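Local coordinates for protein chitinase A (Cycas revoluta, PDB 4MNK) that probably hydrolyses chitin as a family 18 glycosidase, and binds N-acetylglucosamine oligosaccharides, at residues R83-F86 and A87-N90; N90-A93 and S94-Q97; D193-G196 and S197-F201; I274-F277 and I278-G281; G303-N306 and Q307-A311. All coordinates share one frame; numbering follows the deposited sequence.

Overall arrangement
The chain follows the TIM-barrel plan of family 18, and the five contacts lie in series along it; none nests within or crosses another. Contact 1 lies along the C-terminal part of helix 80-90, and contact 2, sharing N90 with it, makes the short turn into helix 93-110; the two touch through L89 and R96. Contact 3 closes a tight turn within the sugar-binding loop between strand 186-190 and helix 217-227. Contact 4 ends helix 271-279, and contact 5 leads from strand 300-304 into helix 307-319. These last two meet where I274 and I278 pack on Y304, on the opposite side of the chain's centre from contacts 1 and 2, whose centres are 35 to 49 Å away.

Contact 1. Residues R83-F86 and A87-N90; sequences RDNF and AKLN
The ring of F86 is approached obliquely by two side chains from the following turn of its helix. L89 runs alongside it and brings its CD2 methyl to 4.1 Å from F86 CD2, while the N90 amide, turned 47° against the ring, sets its ND2 4.2 Å from F86 CD2. Y119 stacks on the same ring. The guanidinium of R83 has D84 OD1 in its plane at the edge, but R83 NH2 and D84 OD1 are 3.7 Å apart, a long salt bridge on an exposed side of the helix.

N85 and K88 run alongside each other, one turn apart. The K88 chain keeps close to the helix, its CG 3.5 Å from D84 O, and a bend at chi3 (-75°) swings the ammonium back to N85, where K88 NZ makes a weak bond of 3.3 Å to N85 OD1. A lysine is long enough to fold back in this way to an amide oxygen one turn earlier. The helical backbone bonds include N90 N to F86 O at 2.9 Å. The sequence suits an amphipathic helix: charged R83, D84 and K88 are exposed, while F86 and L89 are buried.

Helix 80-90 thus fits between several elements. F86 reaches L38 and Y119 of strand 114-119; L89 packs on F43 and on A95 and F99 of helix 93-110; A87 and N90 lean on helix 125-149, at E127 and at N130, F131 and L134 respectively.

Contact 2. Residues N90-A93 and S94-Q97; sequences NSDA and SARQ
D92 is the N-cap of helix 93-110, and its carboxylate takes the amide of A95 in a capping bond of 3.1 Å from A95 N to D92 OD2. The amide meets that oxygen from well above the carboxylate plane. With CG anti to the backbone N (chi1 -176°), the acid folds over the helix start, where CG also lies 3.6 Å from A95 CB. An aspartate suits this place: its short chain reaches the A95 amide, and its negative charge would probably be favoured at a helix N terminus. The small A95 lets the carboxylate settle against it.

Next come the first helical bonds, R96 N to D92 O at 2.9 Å and Q97 N to A93 O at 3.1 Å. R96 then sends its chain back across the turn instead of outward. A bend at chi3 (-51°) lets R96 NH1 bond N90 O at 2.9 Å, the donor standing 41° out of the carbonyl plane. Over one guanidinium face, offset toward the rim, lies A93 CA, 3.6 Å above the plane. A long, flexible arginine can thus tie the preceding helix 80-90 to the new one.

In the second shell, N130, F131 and L134 of helix 125-149 touch N90. The same helix supplies E137, whose OE1 forms a salt bridge with R96 NE that would hold the guanidinium in place.

Contact 3. Residues D193-G196 and S197-F201; sequences DFHG and SWENF. With NAG (2-acetamido-2-deoxy-beta-D-glucopyranose), chain C; NAG (2-acetamido-2-deoxy-beta-D-glucopyranose), chain B.
With chi1 at 60°, W198 holds CG in the crowded position between its backbone N and carbonyl carbon, which folds the indole back over G196, while the extended chain of E199 carries its carboxylate to H195. Both side chains leave a type I beta turn, G196 to E199, closed by E199 N to G196 O at 2.9 Å. The loop follows strand 186-190 of the TIM barrel and forms part of a glycan site.

The indole is sandwiched. On one face G196 CA makes a CH-pi contact 3.6 Å from the six-membered ring centroid; glycine suits the place because the ring lies so tightly on the backbone. On the opposite face sits the sugar NAG of chain C, its C5 over the centre of the indole and 3.5 Å from W198 CE2, a stacking of aromatic on pyranose that suits tryptophan well.

E199 grips two donors. H195 ND1 donates to E199 OE2 at 2.8 Å, using the syn lone pair of that oxygen, which lies in the imidazole plane; ring and carboxylate are 24° apart. E199 OE1 takes G196 N at 3.2 Å from above the carboxylate plane. These bonds would help to set the course of the carbonyls that hold sugar: D193 O accepts from N2 of NAG chain C at 2.9 Å, while the carboxylate of D193 pairs with R243. O6 of the next sugar, NAG chain B, is held twice, donating to F194 O at 2.7 Å and accepting from W198 NE1 at 3.2 Å.

Contact 4. Residues I274-F277 and I278-G281; sequences IQNF and IRGG
A Schellman motif ends helix 271-279: G281 N returns to I278 O at 3.0 Å, and the amide of the residue after G281 returns to F277 O. G281 is the C-prime residue, and its phi of 117° is one that glycine takes readily, since a side chain there would press on the preceding carbonyl. The last helical turn is closed by G280 N, which bonds N276 O at 2.9 Å and more weakly F277 O at 3.3 Å. G280 O is taken up by K297 NZ.

On the outer side, R279 lies alongside N276 and grips it end-on: NH1 and NH2 both bond N276 OD1, at 2.8 Å and 3.0 Å respectively. The amide and guanidinium planes stand 67° apart. The arginine chain bends at chi3 (-92°), which turns its head back along the helix. N276 suits the place because its amide serves both ways, OD1 accepting from R279 and ND2 bonding E273 OE1.

The inner side is apolar. I278 CD1 comes within 4.1 Å of I274 CG2, the two branched chains crossing obliquely, and both isoleucines rest on Y304 of strand 300-304. The F277 side chain touches V300, A295 and K297, a large apolar group laid against the strands. Q275 O faces the middle of the R279 guanidinium, 3.7 Å from its plane.

Contact 5. Residues G303-N306 and Q307-A311; sequences GYDN and QQSVA
S309 OG is held by two successive residues before the helix: it donates to D305 OD1 at 2.7 Å, on the anti lone pair of that oxygen, and accepts from N306 N at 2.9 Å. The hydroxyl can do both because chi1 of 69° turns it back toward the start of the helix. N306, the N-cap, answers with its own side chain, its OD1 taking S309 N at 3.0 Å along an almost straight bond of 172°. This reciprocal pair is a capping box, for which asparagine and serine are short enough and suitably polar. V310 N to N306 O, 2.9 Å, is the first of the backbone bonds that follow. A water bridges the outer side, accepting from N306 ND2 and donating to Q308 OE1.

A salt bridge from D305 OD2 to K313 NZ engages the other carboxylate oxygen. D305 CB packs 3.9 Å from V310 CG2, and both residues touch I238 of strand 234-247. The junction of strand 300-304 with helix 307-319 is buried: the Y304 hydroxyl is hydrogen-bonded to E284 OE1 and its side chain packs against helix 271-279, while Q307 and A311 lie on helix 337-346.

Contact 1. Residues R83-F86 and A87-N90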
loop_
_atom_site.group_PDB
_atom_site.type_symbol
_atom_site.label_atom_id
_atom_site.label_comp_id
_atom_site.label_asym_id
_atom_site.label_seq_id
_atom_site.Cartn_x
_atom_site.Cartn_y
_atom_site.Cartn_z
ATOM N N ARG A 83 -6.996 13.477 1.909
ATOM C CA ARG A 83 -7.660 13.361 3.204
ATOM C C ARG A 83 -8.738 14.440 3.373
ATOM O O ARG A 83 -9.851 14.147 3.812
ATOM C CB ARG A 83 -6.632 13.427 4.337
ATOM C CG ARG A 83 -7.202 13.192 5.731
ATOM C CD ARG A 83 -6.250 13.703 6.799
ATOM N NE ARG A 83 -5.949 15.121 6.609
ATOM C CZ ARG A 83 -4.898 15.750 7.126
ATOM N NH1 ARG A 83 -4.019 15.097 7.879
ATOM N NH2 ARG A 83 -4.722 17.041 6.884
ATOM N N ASP A 84 -8.403 15.676 3.004
ATOM C CA ASP A 84 -9.348 16.797 3.058
ATOM C C ASP A 84 -10.569 16.534 2.184
ATOM O O ASP A 84 -11.702 16.797 2.593
ATOM C CB ASP A 84 -8.685 18.102 2.600
ATOM C CG ASP A 84 -7.576 18.572 3.531
ATOM O OD1 ASP A 84 -7.455 18.060 4.663
ATOM O OD2 ASP A 84 -6.816 19.468 3.110
ATOM N N ASN A 85 -10.327 16.017 0.980
ATOM C CA ASN A 85 -11.396 15.714 0.041
ATOM C C ASN A 85 -12.322 14.601 0.525
ATOM O O ASN A 85 -13.538 14.727 0.406
ATOM C CB ASN A 85 -10.833 15.416 -1.350
ATOM C CG ASN A 85 -10.418 16.672 -2.090
ATOM O OD1 ASN A 85 -10.806 17.780 -1.721
ATOM N ND2 ASN A 85 -9.627 16.505 -3.143
ATOM N N PHE A 86 -11.758 13.527 1.078
ATOM C CA PHE A 86 -12.575 12.469 1.679
ATOM C C PHE A 86 -13.425 13.005 2.830
ATOM O O PHE A 86 -14.600 12.658 2.954
ATOM C CB PHE A 86 -11.717 11.303 2.176
ATOM C CG PHE A 86 -11.528 10.199 1.168
ATOM C CD1 PHE A 86 -10.262 9.914 0.671
ATOM C CD2 PHE A 86 -12.607 9.428 0.735
ATOM C CE1 PHE A 86 -10.073 8.885 -0.248
ATOM C CE2 PHE A 86 -12.427 8.404 -0.187
ATOM C CZ PHE A 86 -11.155 8.132 -0.677
ATOM N N ALA A 87 -12.833 13.855 3.666
ATOM C CA ALA A 87 -13.547 14.425 4.808
ATOM C C ALA A 87 -14.725 15.292 4.356
ATOM O O ALA A 87 -15.809 15.225 4.940
ATOM C CB ALA A 87 -12.598 15.211 5.700
ATOM N N LYS A 88 -14.521 16.087 3.306
ATOM C CA LYS A 88 -15.600 16.899 2.733
ATOM C C LYS A 88 -16.678 16.014 2.114
ATOM O O LYS A 88 -17.873 16.207 2.359
ATOM C CB LYS A 88 -15.058 17.866 1.679
ATOM C CG LYS A 88 -14.317 19.064 2.250
ATOM C CD LYS A 88 -13.920 20.064 1.170
ATOM C CE LYS A 88 -12.735 19.574 0.351
ATOM N NZ LYS A 88 -12.302 20.573 -0.665
ATOM N N LEU A 89 -16.238 15.042 1.319
ATOM C CA LEU A 89 -17.124 14.094 0.656
ATOM C C LEU A 89 -18.035 13.360 1.631
ATOM O O LEU A 89 -19.254 13.324 1.451
ATOM C CB LEU A 89 -16.290 13.069 -0.119
ATOM C CG LEU A 89 -16.982 11.793 -0.602
ATOM C CD1 LEU A 89 -18.065 12.092 -1.621
ATOM C CD2 LEU A 89 -15.951 10.841 -1.171
ATOM N N ASN A 90 -17.436 12.772 2.662
ATOM C CA ASN A 90 -18.147 11.806 3.492
ATOM C C ASN A 90 -19.238 12.421 4.367
ATOM O O ASN A 90 -20.134 11.718 4.827
ATOM C CB ASN A 90 -17.160 10.979 4.319
ATOM C CG ASN A 90 -16.244 10.123 3.457
ATOM O OD1 ASN A 90 -16.536 9.862 2.288
ATOM N ND2 ASN A 90 -15.131 9.681 4.033
#

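Contact 2. Residues N90-A93 and S94-Q97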
loop_
_atom_site.group_PDB
_atom_site.type_symbol
_atom_site.label_atom_id
_atom_site.label_comp_id
_atom_site.label_asym_id
_atom_site.label_seq_id
_atom_site.Cartn_x
_atom_site.Cartn_y
_atom_site.Cartn_z
ATOM N N ASN A 90 -17.436 12.772 2.662
ATOM C CA ASN A 90 -18.147 11.806 3.492
ATOM C C ASN A 90 -19.238 12.421 4.367
ATOM O O ASN A 90 -20.134 11.718 4.827
ATOM C CB ASN A 90 -17.160 10.979 4.319
ATOM C CG ASN A 90 -16.244 10.123 3.457
ATOM O OD1 ASN A 90 -16.536 9.862 2.288
ATOM N ND2 ASN A 90 -15.131 9.681 4.033
ATOM N N SER A 91 -19.168 13.737 4.568
ATOM C CA SER A 91 -20.156 14.464 5.365
ATOM C C SER A 91 -21.390 14.884 4.554
ATOM O O SER A 91 -22.373 15.368 5.118
ATOM C CB SER A 91 -19.501 15.691 6.007
ATOM O OG SER A 91 -20.376 16.332 6.920
ATOM N N ASP A 92 -21.335 14.686 3.239
ATOM C CA ASP A 92 -22.350 15.185 2.310
ATOM C C ASP A 92 -23.004 13.999 1.589
ATOM O O ASP A 92 -22.402 13.394 0.701
ATOM C CB ASP A 92 -21.659 16.137 1.320
ATOM C CG ASP A 92 -22.617 16.815 0.341
ATOM O OD1 ASP A 92 -22.262 17.921 -0.122
ATOM O OD2 ASP A 92 -23.684 16.261 0.004
ATOM N N ALA A 93 -24.237 13.675 1.978
ATOM C CA ALA A 93 -24.961 12.520 1.430
ATOM C C ALA A 93 -25.076 12.538 -0.094
ATOM O O ALA A 93 -24.906 11.504 -0.745
ATOM C CB ALA A 93 -26.340 12.400 2.067
ATOM N N SER A 94 -25.358 13.710 -0.658
ATOM C CA SER A 94 -25.465 13.859 -2.108
ATOM C C SER A 94 -24.118 13.615 -2.788
ATOM O O SER A 94 -24.050 12.944 -3.820
ATOM C CB SER A 94 -26.022 15.235 -2.479
ATOM O OG SER A 94 -27.341 15.401 -1.989
ATOM N N ALA A 95 -23.052 14.150 -2.198
ATOM C CA ALA A 95 -21.698 13.934 -2.705
ATOM C C ALA A 95 -21.314 12.451 -2.663
ATOM O O ALA A 95 -20.727 11.936 -3.617
ATOM C CB ALA A 95 -20.693 14.776 -1.931
ATOM N N ARG A 96 -21.660 11.768 -1.569
ATOM C CA ARG A 96 -21.386 10.333 -1.443
ATOM C C ARG A 96 -22.067 9.545 -2.558
ATOM O O ARG A 96 -21.480 8.620 -3.116
ATOM C CB ARG A 96 -21.816 9.793 -0.075
ATOM C CG ARG A 96 -21.025 10.355 1.107
ATOM C CD ARG A 96 -21.157 9.476 2.345
ATOM N NE ARG A 96 -22.550 9.177 2.673
ATOM C CZ ARG A 96 -23.299 9.880 3.517
ATOM N NH1 ARG A 96 -22.805 10.940 4.150
ATOM N NH2 ARG A 96 -24.556 9.517 3.733
ATOM N N GLN A 97 -23.299 9.926 -2.889
ATOM C CA GLN A 97 -24.045 9.281 -3.971
ATOM C C GLN A 97 -23.332 9.452 -5.317
ATOM O O GLN A 97 -23.205 8.493 -6.083
ATOM C CB GLN A 97 -25.477 9.825 -4.032
ATOM C CG GLN A 97 -26.448 9.000 -4.876
ATOM C CD GLN A 97 -27.909 9.352 -4.616
ATOM O OE1 GLN A 97 -28.219 10.305 -3.895
ATOM N NE2 GLN A 97 -28.815 8.577 -5.205
#

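Contact 3. Residues D193-G196 and S197-F201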
loop_
_atom_site.group_PDB
_atom_site.type_symbol
_atom_site.label_atom_id
_atom_site.label_comp_id
_atom_site.label_asym_id
_atom_site.label_seq_id
_atom_site.Cartn_x
_atom_site.Cartn_y
_atom_site.Cartn_z
ATOM N N ASP A 193 6.834 2.510 7.037
ATOM C CA ASP A 193 6.992 3.896 7.488
ATOM C C ASP A 193 6.899 4.025 9.012
ATOM O O ASP A 193 6.366 5.009 9.536
ATOM C CB ASP A 193 6.023 4.843 6.759
ATOM C CG ASP A 193 6.416 5.080 5.307
ATOM O OD1 ASP A 193 7.601 4.875 4.959
ATOM O OD2 ASP A 193 5.535 5.481 4.514
ATOM N N PHE A 194 7.434 3.027 9.711
ATOM C CA PHE A 194 7.509 3.050 11.174
ATOM C C PHE A 194 8.599 3.992 11.661
ATOM O O PHE A 194 8.516 4.525 12.768
ATOM C CB PHE A 194 7.791 1.654 11.741
ATOM C CG PHE A 194 6.812 0.600 11.311
ATOM C CD1 PHE A 194 5.454 0.880 11.207
ATOM C CD2 PHE A 194 7.248 -0.691 11.043
ATOM C CE1 PHE A 194 4.552 -0.102 10.814
ATOM C CE2 PHE A 194 6.352 -1.680 10.654
ATOM C CZ PHE A 194 5.000 -1.384 10.543
ATOM N N HIS A 195 9.633 4.159 10.839
ATOM C CA HIS A 195 10.796 4.975 11.171
ATOM C C HIS A 195 11.306 5.667 9.921
ATOM O O HIS A 195 11.135 5.164 8.812
ATOM C CB HIS A 195 11.893 4.119 11.806
ATOM C CG HIS A 195 11.456 3.423 13.056
ATOM N ND1 HIS A 195 11.142 4.102 14.215
ATOM C CD2 HIS A 195 11.252 2.112 13.320
ATOM C CE1 HIS A 195 10.771 3.236 15.141
ATOM N NE2 HIS A 195 10.832 2.022 14.625
ATOM N N GLY A 196 11.913 6.833 10.107
ATOM C CA GLY A 196 12.369 7.644 8.986
ATOM C C GLY A 196 13.049 8.914 9.451
ATOM O O GLY A 196 13.299 9.096 10.647
ATOM N N SER A 197 13.322 9.798 8.494
ATOM C CA SER A 197 14.117 11.005 8.722
ATOM C C SER A 197 13.497 12.015 9.689
ATOM O O SER A 197 14.162 12.971 10.097
ATOM C CB SER A 197 14.434 11.685 7.391
ATOM O OG SER A 197 13.254 11.981 6.669
ATOM N N TRP A 198 12.234 11.801 10.052
ATOM C CA TRP A 198 11.580 12.615 11.078
ATOM C C TRP A 198 12.159 12.333 12.466
ATOM O O TRP A 198 11.933 13.098 13.408
ATOM C CB TRP A 198 10.061 12.407 11.062
ATOM C CG TRP A 198 9.616 10.992 11.313
ATOM C CD1 TRP A 198 9.370 10.414 12.524
ATOM C CD2 TRP A 198 9.347 9.988 10.326
ATOM N NE1 TRP A 198 8.971 9.109 12.356
ATOM C CE2 TRP A 198 8.947 8.821 11.017
ATOM C CE3 TRP A 198 9.403 9.960 8.926
ATOM C CZ2 TRP A 198 8.605 7.638 10.354
ATOM C CZ3 TRP A 198 9.065 8.779 8.268
ATOM C CH2 TRP A 198 8.672 7.636 8.985
ATOM N N GLU A 199 12.899 11.231 12.576
ATOM C CA GLU A 199 13.628 10.867 13.790
ATOM C C GLU A 199 15.115 11.143 13.590
ATOM O O GLU A 199 15.643 10.957 12.491
ATOM C CB GLU A 199 13.441 9.381 14.105
ATOM C CG GLU A 199 12.003 8.944 14.354
ATOM C CD GLU A 199 11.800 7.448 14.167
ATOM O OE1 GLU A 199 12.442 6.860 13.271
ATOM O OE2 GLU A 199 10.988 6.859 14.908
ATOM N N ASN A 200 15.790 11.566 14.655
ATOM C CA ASN A 200 17.236 11.826 14.603
ATOM C C ASN A 200 18.112 10.599 14.917
ATOM O O ASN A 200 19.265 10.735 15.340
ATOM C CB ASN A 200 17.614 13.037 15.473
ATOM C CG ASN A 200 16.993 12.989 16.860
ATOM O OD1 ASN A 200 16.755 11.918 17.418
ATOM N ND2 ASN A 200 16.735 14.162 17.428
ATOM N N PHE A 201 17.538 9.413 14.721
ATOM C CA PHE A 201 18.250 8.146 14.847
ATOM C C PHE A 201 17.832 7.233 13.704
ATOM O O PHE A 201 16.702 7.319 13.222
ATOM C CB PHE A 201 17.937 7.463 16.181
ATOM C CG PHE A 201 18.496 8.179 17.376
ATOM C CD1 PHE A 201 19.847 8.117 17.669
ATOM C CD2 PHE A 201 17.666 8.906 18.211
ATOM C CE1 PHE A 201 20.361 8.775 18.769
ATOM C CE2 PHE A 201 18.174 9.566 19.311
ATOM C CZ PHE A 201 19.523 9.502 19.589
HETATM C C1 NAG C . 5.044 8.473 11.870
HETATM C C2 NAG C . 4.281 7.690 10.801
HETATM C C3 NAG C . 4.816 7.954 9.392
HETATM C C4 NAG C . 5.020 9.443 9.120
HETATM C C5 NAG C . 5.728 10.127 10.297
HETATM C C6 NAG C . 5.838 11.638 10.100
HETATM C C7 NAG C . 3.375 5.638 11.791
HETATM C C8 NAG C . 3.556 4.163 11.999
HETATM N N2 NAG C . 4.319 6.265 11.084
HETATM O O3 NAG C . 3.919 7.405 8.449
HETATM O O4 NAG C . 5.778 9.597 7.938
HETATM O O5 NAG C . 5.075 9.848 11.528
HETATM O O6 NAG C . 4.555 12.226 10.081
HETATM O O7 NAG C . 2.396 6.215 12.270
HETATM C C1 NAG B . 5.334 8.118 17.164
HETATM C C2 NAG B . 4.929 9.485 16.612
HETATM C C3 NAG B . 4.383 9.388 15.184
HETATM C C4 NAG B . 5.195 8.463 14.273
HETATM C C5 NAG B . 5.510 7.158 15.017
HETATM C C6 NAG B . 6.369 6.183 14.217
HETATM C C7 NAG B . 4.201 11.011 18.385
HETATM C C8 NAG B . 3.041 11.515 19.191
HETATM N N2 NAG B . 3.922 10.078 17.474
HETATM O O1 NAG B . 6.036 8.285 18.376
HETATM O O3 NAG B . 4.304 10.677 14.616
HETATM O O4 NAG B . 4.401 8.200 13.134
HETATM O O5 NAG B . 6.165 7.443 16.240
HETATM O O6 NAG B . 7.643 6.735 13.961
HETATM O O7 NAG B . 5.328 11.462 18.582
#

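Contact 4. Residues I274-F277 and I278-G281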
loop_
_atom_site.group_PDB
_atom_site.type_symbol
_atom_site.label_atom_id
_atom_site.label_comp_id
_atom_site.label_asym_id
_atom_site.label_seq_id
_atom_site.Cartn_x
_atom_site.Cartn_y
_atom_site.Cartn_z
ATOM N N ILE A 274 18.687 1.430 -4.236
ATOM C CA ILE A 274 19.439 0.819 -3.139
ATOM C C ILE A 274 20.414 -0.235 -3.669
ATOM O O ILE A 274 21.547 -0.330 -3.194
ATOM C CB ILE A 274 18.500 0.237 -2.054
ATOM C CG1 ILE A 274 17.728 1.374 -1.375
ATOM C CG2 ILE A 274 19.286 -0.574 -1.020
ATOM C CD1 ILE A 274 16.535 0.930 -0.551
ATOM N N GLN A 275 19.987 -1.003 -4.669
ATOM C CA GLN A 275 20.882 -1.947 -5.341
ATOM C C GLN A 275 22.060 -1.228 -6.004
ATOM O O GLN A 275 23.201 -1.695 -5.923
ATOM C CB GLN A 275 20.129 -2.807 -6.364
ATOM C CG GLN A 275 18.993 -3.646 -5.776
ATOM C CD GLN A 275 19.465 -4.613 -4.707
ATOM O OE1 GLN A 275 19.987 -5.685 -5.009
ATOM N NE2 GLN A 275 19.271 -4.241 -3.446
ATOM N N ASN A 276 21.784 -0.090 -6.640
ATOM C CA ASN A 276 22.836 0.759 -7.205
ATOM C C ASN A 276 23.782 1.266 -6.116
ATOM O O ASN A 276 25.000 1.275 -6.298
ATOM C CB ASN A 276 22.231 1.948 -7.962
ATOM C CG ASN A 276 21.431 1.532 -9.188
ATOM O OD1 ASN A 276 21.579 0.425 -9.707
ATOM N ND2 ASN A 276 20.580 2.435 -9.662
ATOM N N PHE A 277 23.205 1.672 -4.986
ATOM C CA PHE A 277 23.942 2.148 -3.814
ATOM C C PHE A 277 24.942 1.087 -3.343
ATOM O O PHE A 277 26.120 1.390 -3.124
ATOM C CB PHE A 277 22.923 2.502 -2.722
ATOM C CG PHE A 277 23.495 3.182 -1.502
ATOM C CD1 PHE A 277 23.107 2.757 -0.235
ATOM C CD2 PHE A 277 24.364 4.269 -1.605
ATOM C CE1 PHE A 277 23.591 3.383 0.915
ATOM C CE2 PHE A 277 24.855 4.901 -0.460
ATOM C CZ PHE A 277 24.468 4.453 0.801
ATOM N N ILE A 278 24.476 -0.156 -3.232
ATOM C CA ILE A 278 25.316 -1.285 -2.823
ATOM C C ILE A 278 26.403 -1.595 -3.863
ATOM O O ILE A 278 27.572 -1.781 -3.510
ATOM C CB ILE A 278 24.457 -2.544 -2.514
ATOM C CG1 ILE A 278 23.565 -2.296 -1.290
ATOM C CG2 ILE A 278 25.336 -3.772 -2.288
ATOM C CD1 ILE A 278 22.388 -3.245 -1.170
ATOM N N ARG A 279 26.026 -1.645 -5.140
ATOM C CA ARG A 279 26.999 -1.883 -6.209
ATOM C C ARG A 279 28.055 -0.775 -6.293
ATOM O O ARG A 279 29.185 -1.017 -6.722
ATOM C CB ARG A 279 26.300 -2.099 -7.556
ATOM C CG ARG A 279 25.844 -3.540 -7.775
ATOM C CD ARG A 279 25.271 -3.766 -9.167
ATOM N NE ARG A 279 23.826 -3.569 -9.183
ATOM C CZ ARG A 279 23.215 -2.454 -9.576
ATOM N NH1 ARG A 279 21.893 -2.387 -9.542
ATOM N NH2 ARG A 279 23.915 -1.412 -10.009
ATOM N N GLY A 280 27.691 0.425 -5.847
ATOM C CA GLY A 280 28.607 1.555 -5.800
ATOM C C GLY A 280 29.437 1.654 -4.531
ATOM O O GLY A 280 30.122 2.655 -4.317
ATOM N N GLY A 281 29.377 0.628 -3.685
ATOM C CA GLY A 281 30.251 0.556 -2.516
ATOM C C GLY A 281 29.601 0.569 -1.144
ATOM O O GLY A 281 30.303 0.460 -0.141
#

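Contact 5. Residues G303-N306 and Q307-A311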
loop_
_atom_site.group_PDB
_atom_site.type_symbol
_atom_site.label_atom_id
_atom_site.label_comp_id
_atom_site.label_asym_id
_atom_site.label_seq_id
_atom_site.Cartn_x
_atom_site.Cartn_y
_atom_site.Cartn_z
ATOM N N GLY A 303 17.409 2.141 5.391
ATOM C CA GLY A 303 16.772 0.922 5.890
ATOM C C GLY A 303 15.684 0.485 4.929
ATOM O O GLY A 303 14.914 1.317 4.443
ATOM N N TYR A 304 15.614 -0.815 4.657
ATOM C CA TYR A 304 14.749 -1.339 3.597
ATOM C C TYR A 304 14.528 -2.835 3.775
ATOM O O TYR A 304 15.058 -3.450 4.706
ATOM C CB TYR A 304 15.371 -1.065 2.216
ATOM C CG TYR A 304 16.746 -1.678 2.056
ATOM C CD1 TYR A 304 16.926 -2.872 1.354
ATOM C CD2 TYR A 304 17.866 -1.082 2.639
ATOM C CE1 TYR A 304 18.193 -3.448 1.228
ATOM C CE2 TYR A 304 19.129 -1.647 2.519
ATOM C CZ TYR A 304 19.284 -2.826 1.816
ATOM O OH TYR A 304 20.544 -3.367 1.713
ATOM N N ASP A 305 13.740 -3.416 2.876
ATOM C CA ASP A 305 13.572 -4.859 2.818
ATOM C C ASP A 305 14.397 -5.445 1.686
ATOM O O ASP A 305 14.416 -4.910 0.575
ATOM C CB ASP A 305 12.098 -5.230 2.658
ATOM C CG ASP A 305 11.361 -5.225 3.978
ATOM O OD1 ASP A 305 11.680 -6.077 4.837
ATOM O OD2 ASP A 305 10.470 -4.369 4.163
ATOM N N ASN A 306 15.091 -6.539 1.978
ATOM C CA ASN A 306 15.874 -7.230 0.961
ATOM C C ASN A 306 15.351 -8.638 0.705
ATOM O O ASN A 306 14.280 -9.012 1.188
ATOM C CB ASN A 306 17.378 -7.209 1.288
ATOM C CG ASN A 306 17.759 -8.115 2.455
ATOM O OD1 ASN A 306 16.919 -8.773 3.072
ATOM N ND2 ASN A 306 19.049 -8.144 2.761
ATOM N N GLN A 307 16.109 -9.416 -0.059
ATOM C CA GLN A 307 15.695 -10.753 -0.450
ATOM C C GLN A 307 15.368 -11.631 0.766
ATOM O O GLN A 307 14.353 -12.331 0.791
ATOM C CB GLN A 307 16.782 -11.390 -1.322
ATOM C CG GLN A 307 17.021 -10.677 -2.674
ATOM C CD GLN A 307 18.126 -9.611 -2.662
ATOM O OE1 GLN A 307 18.238 -8.793 -1.741
ATOM N NE2 GLN A 307 18.932 -9.603 -3.721
ATOM N N GLN A 308 16.218 -11.561 1.786
ATOM C CA GLN A 308 16.024 -12.339 3.006
ATOM C C GLN A 308 14.824 -11.865 3.828
ATOM O O GLN A 308 13.996 -12.677 4.243
ATOM C CB GLN A 308 17.290 -12.334 3.863
ATOM C CG GLN A 308 17.207 -13.250 5.071
ATOM C CD GLN A 308 18.520 -13.377 5.812
ATOM O OE1 GLN A 308 19.492 -12.679 5.519
ATOM N NE2 GLN A 308 18.555 -14.281 6.781
ATOM N N SER A 309 14.723 -10.559 4.063
ATOM C CA SER A 309 13.630 -10.059 4.895
ATOM C C SER A 309 12.265 -10.238 4.227
ATOM O O SER A 309 11.284 -10.516 4.909
ATOM C CB SER A 309 13.861 -8.612 5.345
ATOM O OG SER A 309 13.768 -7.703 4.268
ATOM N N VAL A 310 12.207 -10.111 2.900
ATOM C CA VAL A 310 10.951 -10.333 2.179
ATOM C C VAL A 310 10.502 -11.793 2.303
ATOM O O VAL A 310 9.335 -12.065 2.588
ATOM C CB VAL A 310 11.030 -9.876 0.699
ATOM C CG1 VAL A 310 9.830 -10.379 -0.101
ATOM C CG2 VAL A 310 11.104 -8.361 0.623
ATOM N N ALA A 311 11.427 -12.732 2.115
ATOM C CA ALA A 311 11.091 -14.147 2.277
ATOM C C ALA A 311 10.560 -14.420 3.684
ATOM O O ALA A 311 9.595 -15.159 3.860
ATOM C CB ALA A 311 12.288 -15.026 1.977
HETATM O O HOH W 1 20.215 -10.694 3.771
#